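PDB 1JM1: rieske iron-sulfur protein soxF from Sulfolobus acidocaldarius, which carries a Rieske-type [2Fe-2S] cluster and probably serves in electron transport in the respiratory chain, as a component of a quinol oxidase. Local coordinates for residues V32-F45 and F90-Q104. Numbering follows the deposited sequence.
Sequences VYFFAYPLTDEPCF and FSDVCVHLGCQLPAQ. With FES (Fe2/s2 (inorganic) cluster), chain C.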
loop_
_atom_site.group_PDB
_atom_site.type_symbol
_atom_site.label_atom_id
_atom_site.label_comp_id
_atom_site.label_asym_id
_atom_site.label_seq_id
_atom_site.Cartn_x
_atom_site.Cartn_y
_atom_site.Cartn_z
ATOM N N VAL A 32 -1.488 -8.086 6.967
ATOM C CA VAL A 32 -0.837 -6.815 6.644
ATOM C C VAL A 32 0.609 -6.914 7.074
ATOM O O VAL A 32 0.916 -7.429 8.153
ATOM C CB VAL A 32 -1.564 -5.661 7.462
ATOM C CG1 VAL A 32 -0.942 -4.376 7.315
ATOM C CG2 VAL A 32 -3.053 -5.616 6.978
ATOM N N TYR A 33 1.538 -6.384 6.234
ATOM C CA TYR A 33 2.959 -6.515 6.469
ATOM C C TYR A 33 3.608 -5.190 6.145
ATOM O O TYR A 33 3.656 -4.772 4.972
ATOM C CB TYR A 33 3.533 -7.642 5.634
ATOM C CG TYR A 33 4.901 -8.097 5.912
ATOM C CD1 TYR A 33 5.151 -9.187 6.742
ATOM C CD2 TYR A 33 6.023 -7.410 5.396
ATOM C CE1 TYR A 33 6.433 -9.614 7.023
ATOM C CE2 TYR A 33 7.305 -7.879 5.674
ATOM C CZ TYR A 33 7.463 -8.966 6.497
ATOM O OH TYR A 33 8.749 -9.492 6.736
ATOM N N PHE A 34 4.126 -4.486 7.150
ATOM C CA PHE A 34 4.646 -3.141 6.976
ATOM C C PHE A 34 6.075 -3.153 6.494
ATOM O O PHE A 34 6.848 -4.064 6.834
ATOM C CB PHE A 34 4.550 -2.331 8.275
ATOM C CG PHE A 34 3.106 -1.993 8.628
ATOM C CD1 PHE A 34 2.396 -2.840 9.460
ATOM C CD2 PHE A 34 2.516 -0.863 8.116
ATOM C CE1 PHE A 34 1.081 -2.505 9.768
ATOM C CE2 PHE A 34 1.193 -0.533 8.425
ATOM C CZ PHE A 34 0.480 -1.351 9.255
ATOM N N PHE A 35 6.423 -2.111 5.747
ATOM C CA PHE A 35 7.777 -1.897 5.247
ATOM C C PHE A 35 7.911 -0.403 4.923
ATOM O O PHE A 35 6.927 0.348 5.085
ATOM C CB PHE A 35 8.080 -2.792 4.018
ATOM C CG PHE A 35 7.257 -2.538 2.806
ATOM C CD1 PHE A 35 7.748 -1.824 1.722
ATOM C CD2 PHE A 35 5.959 -3.030 2.695
ATOM C CE1 PHE A 35 7.022 -1.653 0.567
ATOM C CE2 PHE A 35 5.215 -2.849 1.535
ATOM C CZ PHE A 35 5.735 -2.168 0.472
ATOM N N ALA A 36 9.068 0.029 4.509
ATOM C CA ALA A 36 9.288 1.403 4.047
ATOM C C ALA A 36 9.811 1.356 2.633
ATOM O O ALA A 36 10.624 0.478 2.293
ATOM C CB ALA A 36 10.290 2.144 4.913
ATOM N N TYR A 37 9.352 2.286 1.790
ATOM C CA TYR A 37 9.757 2.277 0.391
ATOM C C TYR A 37 9.272 3.546 -0.299
ATOM O O TYR A 37 8.136 3.954 -0.056
ATOM C CB TYR A 37 9.069 1.101 -0.355
ATOM C CG TYR A 37 9.422 1.023 -1.825
ATOM C CD1 TYR A 37 10.618 0.462 -2.257
ATOM C CD2 TYR A 37 8.549 1.558 -2.785
ATOM C CE1 TYR A 37 10.944 0.429 -3.599
ATOM C CE2 TYR A 37 8.895 1.527 -4.125
ATOM C CZ TYR A 37 10.108 0.954 -4.521
ATOM O OH TYR A 37 10.387 0.959 -5.864
ATOM N N PRO A 38 10.054 4.103 -1.238
ATOM C CA PRO A 38 11.436 3.754 -1.571
ATOM C C PRO A 38 12.480 4.221 -0.611
ATOM O O PRO A 38 13.633 3.802 -0.752
ATOM C CB PRO A 38 11.612 4.368 -2.979
ATOM C CG PRO A 38 10.699 5.598 -2.923
ATOM C CD PRO A 38 9.506 5.130 -2.170
ATOM N N LEU A 39 12.145 5.108 0.342
ATOM C CA LEU A 39 13.025 5.598 1.340
ATOM C C LEU A 39 12.643 5.101 2.695
ATOM O O LEU A 39 11.476 4.784 2.964
ATOM C CB LEU A 39 13.060 7.146 1.362
ATOM C CG LEU A 39 13.346 7.840 0.009
ATOM C CD1 LEU A 39 13.298 9.338 0.277
ATOM C CD2 LEU A 39 14.600 7.393 -0.682
ATOM N N THR A 40 13.589 5.081 3.606
ATOM C CA THR A 40 13.362 4.466 4.935
ATOM C C THR A 40 12.325 5.110 5.670
ATOM O O THR A 40 11.688 4.496 6.572
ATOM C CB THR A 40 14.668 4.379 5.786
ATOM O OG1 THR A 40 14.937 5.707 6.016
ATOM C CG2 THR A 40 15.681 3.636 4.985
ATOM N N ASP A 41 11.990 6.377 5.526
ATOM C CA ASP A 41 10.930 7.074 6.307
ATOM C C ASP A 41 9.538 7.163 5.678
ATOM O O ASP A 41 8.675 7.964 6.096
ATOM C CB ASP A 41 11.505 8.584 6.415
ATOM C CG ASP A 41 11.673 9.425 5.117
ATOM O OD1 ASP A 41 11.417 9.340 3.871
ATOM O OD2 ASP A 41 12.253 10.644 5.007
ATOM N N GLU A 42 9.291 6.345 4.683
ATOM C CA GLU A 42 8.042 6.333 3.897
ATOM C C GLU A 42 7.330 5.012 4.145
ATOM O O GLU A 42 7.596 4.004 3.481
ATOM C CB GLU A 42 8.337 6.517 2.424
ATOM C CG GLU A 42 8.868 7.906 2.079
ATOM C CD GLU A 42 9.414 7.995 0.691
ATOM O OE1 GLU A 42 9.928 7.031 0.127
ATOM O OE2 GLU A 42 9.295 9.149 0.095
ATOM N N PRO A 43 6.427 4.961 5.115
ATOM C CA PRO A 43 5.822 3.691 5.467
ATOM C C PRO A 43 4.803 3.225 4.441
ATOM O O PRO A 43 4.061 4.037 3.894
ATOM C CB PRO A 43 5.163 3.992 6.843
ATOM C CG PRO A 43 4.768 5.420 6.696
ATOM C CD PRO A 43 5.919 6.081 5.935
ATOM N N CYS A 44 4.771 1.913 4.242
ATOM C CA CYS A 44 3.906 1.211 3.321
ATOM C C CYS A 44 3.423 -0.055 3.954
ATOM O O CYS A 44 3.976 -0.507 4.968
ATOM C CB CYS A 44 4.696 0.854 2.036
ATOM S SG CYS A 44 5.351 2.266 1.117
ATOM N N PHE A 45 2.442 -0.728 3.349
ATOM C CA PHE A 45 2.090 -2.077 3.784
ATOM C C PHE A 45 1.753 -2.937 2.602
ATOM O O PHE A 45 1.092 -2.496 1.657
ATOM C CB PHE A 45 0.958 -2.059 4.825
ATOM C CG PHE A 45 -0.358 -1.520 4.340
ATOM C CD1 PHE A 45 -1.339 -2.347 3.866
ATOM C CD2 PHE A 45 -0.601 -0.155 4.327
ATOM C CE1 PHE A 45 -2.510 -1.846 3.370
ATOM C CE2 PHE A 45 -1.785 0.354 3.809
ATOM C CZ PHE A 45 -2.747 -0.482 3.348
ATOM N N PHE A 90 0.281 -0.676 -0.527
ATOM C CA PHE A 90 -0.152 0.718 -0.534
ATOM C C PHE A 90 0.786 1.529 0.332
ATOM O O PHE A 90 1.383 1.059 1.302
ATOM C CB PHE A 90 -1.575 0.839 0.010
ATOM C CG PHE A 90 -2.627 0.131 -0.816
ATOM C CD1 PHE A 90 -2.895 -1.206 -0.622
ATOM C CD2 PHE A 90 -3.316 0.835 -1.811
ATOM C CE1 PHE A 90 -3.807 -1.859 -1.419
ATOM C CE2 PHE A 90 -4.262 0.185 -2.585
ATOM C CZ PHE A 90 -4.498 -1.135 -2.393
ATOM N N SER A 91 0.796 2.862 0.053
ATOM C CA SER A 91 1.324 3.811 1.025
ATOM C C SER A 91 0.506 3.745 2.321
ATOM O O SER A 91 -0.702 3.567 2.314
ATOM C CB SER A 91 1.224 5.214 0.448
ATOM O OG SER A 91 1.677 6.198 1.374
ATOM N N ASP A 92 1.222 3.940 3.447
ATOM C CA ASP A 92 0.594 4.035 4.755
ATOM C C ASP A 92 0.400 5.473 5.212
ATOM O O ASP A 92 0.126 5.669 6.406
ATOM C CB ASP A 92 1.372 3.239 5.783
ATOM C CG ASP A 92 0.656 3.020 7.072
ATOM O OD1 ASP A 92 -0.602 2.758 6.979
ATOM O OD2 ASP A 92 1.263 3.030 8.157
ATOM N N VAL A 93 0.513 6.448 4.329
ATOM C CA VAL A 93 0.345 7.874 4.658
ATOM C C VAL A 93 -0.897 8.394 3.953
ATOM O O VAL A 93 -0.996 8.379 2.711
ATOM C CB VAL A 93 1.595 8.679 4.333
ATOM C CG1 VAL A 93 1.354 10.163 4.726
ATOM C CG2 VAL A 93 2.846 8.138 5.004
ATOM N N CYS A 94 -1.873 8.866 4.745
ATOM C CA CYS A 94 -3.070 9.445 4.200
ATOM C C CYS A 94 -2.777 10.649 3.336
ATOM O O CYS A 94 -1.971 11.514 3.698
ATOM C CB CYS A 94 -3.958 9.867 5.395
ATOM S SG CYS A 94 -5.606 10.413 4.894
ATOM N N VAL A 95 -3.437 10.713 2.171
ATOM C CA VAL A 95 -3.217 11.807 1.211
ATOM C C VAL A 95 -4.157 12.988 1.453
ATOM O O VAL A 95 -4.142 13.947 0.678
ATOM C CB VAL A 95 -3.220 11.323 -0.229
ATOM C CG1 VAL A 95 -1.974 10.453 -0.494
ATOM C CG2 VAL A 95 -4.462 10.565 -0.625
ATOM N N HIS A 96 -4.949 12.977 2.522
ATOM C CA HIS A 96 -5.668 14.170 2.959
ATOM C C HIS A 96 -4.700 15.095 3.694
ATOM O O HIS A 96 -4.308 16.132 3.160
ATOM C CB HIS A 96 -6.841 13.792 3.824
ATOM C CG HIS A 96 -7.544 15.008 4.394
ATOM N ND1 HIS A 96 -7.739 15.156 5.747
ATOM C CD2 HIS A 96 -7.985 16.114 3.732
ATOM C CE1 HIS A 96 -8.313 16.330 5.893
ATOM N NE2 HIS A 96 -8.481 16.937 4.723
ATOM N N LEU A 97 -4.278 14.711 4.904
ATOM C CA LEU A 97 -3.431 15.554 5.751
ATOM C C LEU A 97 -2.339 14.775 6.399
ATOM O O LEU A 97 -1.745 15.206 7.410
ATOM C CB LEU A 97 -4.259 16.353 6.769
ATOM C CG LEU A 97 -3.927 17.825 6.895
ATOM C CD1 LEU A 97 -4.167 18.595 5.576
ATOM C CD2 LEU A 97 -4.703 18.404 8.050
ATOM N N GLY A 98 -1.898 13.631 5.825
ATOM C CA GLY A 98 -0.655 13.029 6.230
ATOM C C GLY A 98 -0.683 12.244 7.505
ATOM O O GLY A 98 0.409 11.880 8.017
ATOM N N CYS A 99 -1.856 11.922 8.067
ATOM C CA CYS A 99 -1.840 10.962 9.156
ATOM C C CYS A 99 -1.392 9.597 8.675
ATOM O O CYS A 99 -1.619 9.221 7.531
ATOM C CB CYS A 99 -3.243 10.856 9.793
ATOM S SG CYS A 99 -3.517 12.304 10.870
ATOM N N GLN A 100 -0.769 8.847 9.564
ATOM C CA GLN A 100 -0.400 7.474 9.277
ATOM C C GLN A 100 -1.617 6.594 9.458
ATOM O O GLN A 100 -2.347 6.692 10.446
ATOM C CB GLN A 100 0.770 7.054 10.172
ATOM C CG GLN A 100 1.322 5.719 9.797
ATOM C CD GLN A 100 2.663 5.405 10.393
ATOM O OE1 GLN A 100 3.216 6.155 11.202
ATOM N NE2 GLN A 100 3.256 4.308 9.966
ATOM N N LEU A 101 -1.862 5.708 8.507
ATOM C CA LEU A 101 -3.103 4.952 8.463
ATOM C C LEU A 101 -2.986 3.676 9.291
ATOM O O LEU A 101 -2.032 2.893 9.123
ATOM C CB LEU A 101 -3.440 4.607 7.010
ATOM C CG LEU A 101 -3.785 5.809 6.150
ATOM C CD1 LEU A 101 -3.724 5.441 4.666
ATOM C CD2 LEU A 101 -5.141 6.411 6.485
ATOM N N PRO A 102 -3.969 3.405 10.145
ATOM C CA PRO A 102 -3.896 2.223 11.043
ATOM C C PRO A 102 -4.388 0.949 10.366
ATOM O O PRO A 102 -5.385 0.338 10.749
ATOM C CB PRO A 102 -4.785 2.638 12.246
ATOM C CG PRO A 102 -5.834 3.516 11.596
ATOM C CD PRO A 102 -5.092 4.301 10.508
ATOM N N ALA A 103 -3.646 0.537 9.324
ATOM C CA ALA A 103 -4.003 -0.654 8.588
ATOM C C ALA A 103 -3.889 -1.923 9.413
ATOM O O ALA A 103 -4.451 -2.944 9.046
ATOM C CB ALA A 103 -3.129 -0.774 7.343
ATOM N N GLN A 104 -3.183 -1.841 10.538
ATOM C CA GLN A 104 -3.030 -2.993 11.437
ATOM C C GLN A 104 -4.214 -3.197 12.378
ATOM O O GLN A 104 -4.301 -4.215 13.019
ATOM C CB GLN A 104 -1.734 -2.869 12.306
ATOM C CG GLN A 104 -1.727 -1.746 13.342
ATOM C CD GLN A 104 -1.495 -0.384 12.945
ATOM O OE1 GLN A 104 -1.501 0.028 11.818
ATOM N NE2 GLN A 104 -1.444 0.570 13.908
HETATM FE FE1 FES C . -6.445 11.152 6.960
HETATM FE FE2 FES C . -7.331 13.711 7.211
HETATM S S1 FES C . -8.582 11.885 6.766
HETATM S S2 FES C . -5.220 12.971 7.513
HETATM O O HOH W 1 4.315 6.043 2.006
#
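The root of a Rieske cluster-binding loop, where the chain leaves the antiparallel sheet of the basal region, is anchored here by Phe-45 and Pro-43 packing against Phe-90, Asp-92 and Ala-103. Phe-45 and Phe-90 form a hydrogen-bonded pair: Phe-45 N donates to Phe-90 O at 2.9 Å and Phe-90 N returns a bond to Phe-45 O at 3.0 Å. Past the non-hydrogen-bonded Cys-44/Ser-91 pair, Asp-92 N donates a hydrogen bond to Pro-43 O, which takes a second donor in a water that also contacts Ser-91 OG. Ser-91 OG in turn accepts from Val-93 N in an ST turn that starts the loop. Ala-103 CB sits over the face of the Phe-45 ring in a CH-pi contact, 3.8 Å from the centroid. With CG between the backbone N and carbonyl carbon (chi1 64°), the Phe-45 ring extends to the loop, and its CZ rests 3.8 Å from Phe-90 CB. Were Phe-45 an alanine, a gap would probably open beneath the Ala-103 methyl and Phe-90 CB would lose an apolar neighbour. Phe-34 meets two polar groups obliquely, CZ lying 3.5 Å from Gln-104 OE1 and CE2 3.6 Å from Asp-92 OD2. That carboxylate oxygen also accepts from Gln-100 NE2, whose amide lies against Pro-43 and bonds to the carbonyl of Ser-194 as well. Pro-43 CG meets Val-93 CG2 at 3.7 Å. Beyond this base the loop carries Cys-94 and His-96, which bind the two irons together with Cys-124 and His-127; the Cys-99–Cys-126 disulfide ties this loop to the second cluster-binding loop. On the sheet side, strand 43-48 runs between strands 32-36 and 87-91, with Phe-35 packed on strands 13-17 and 151-155.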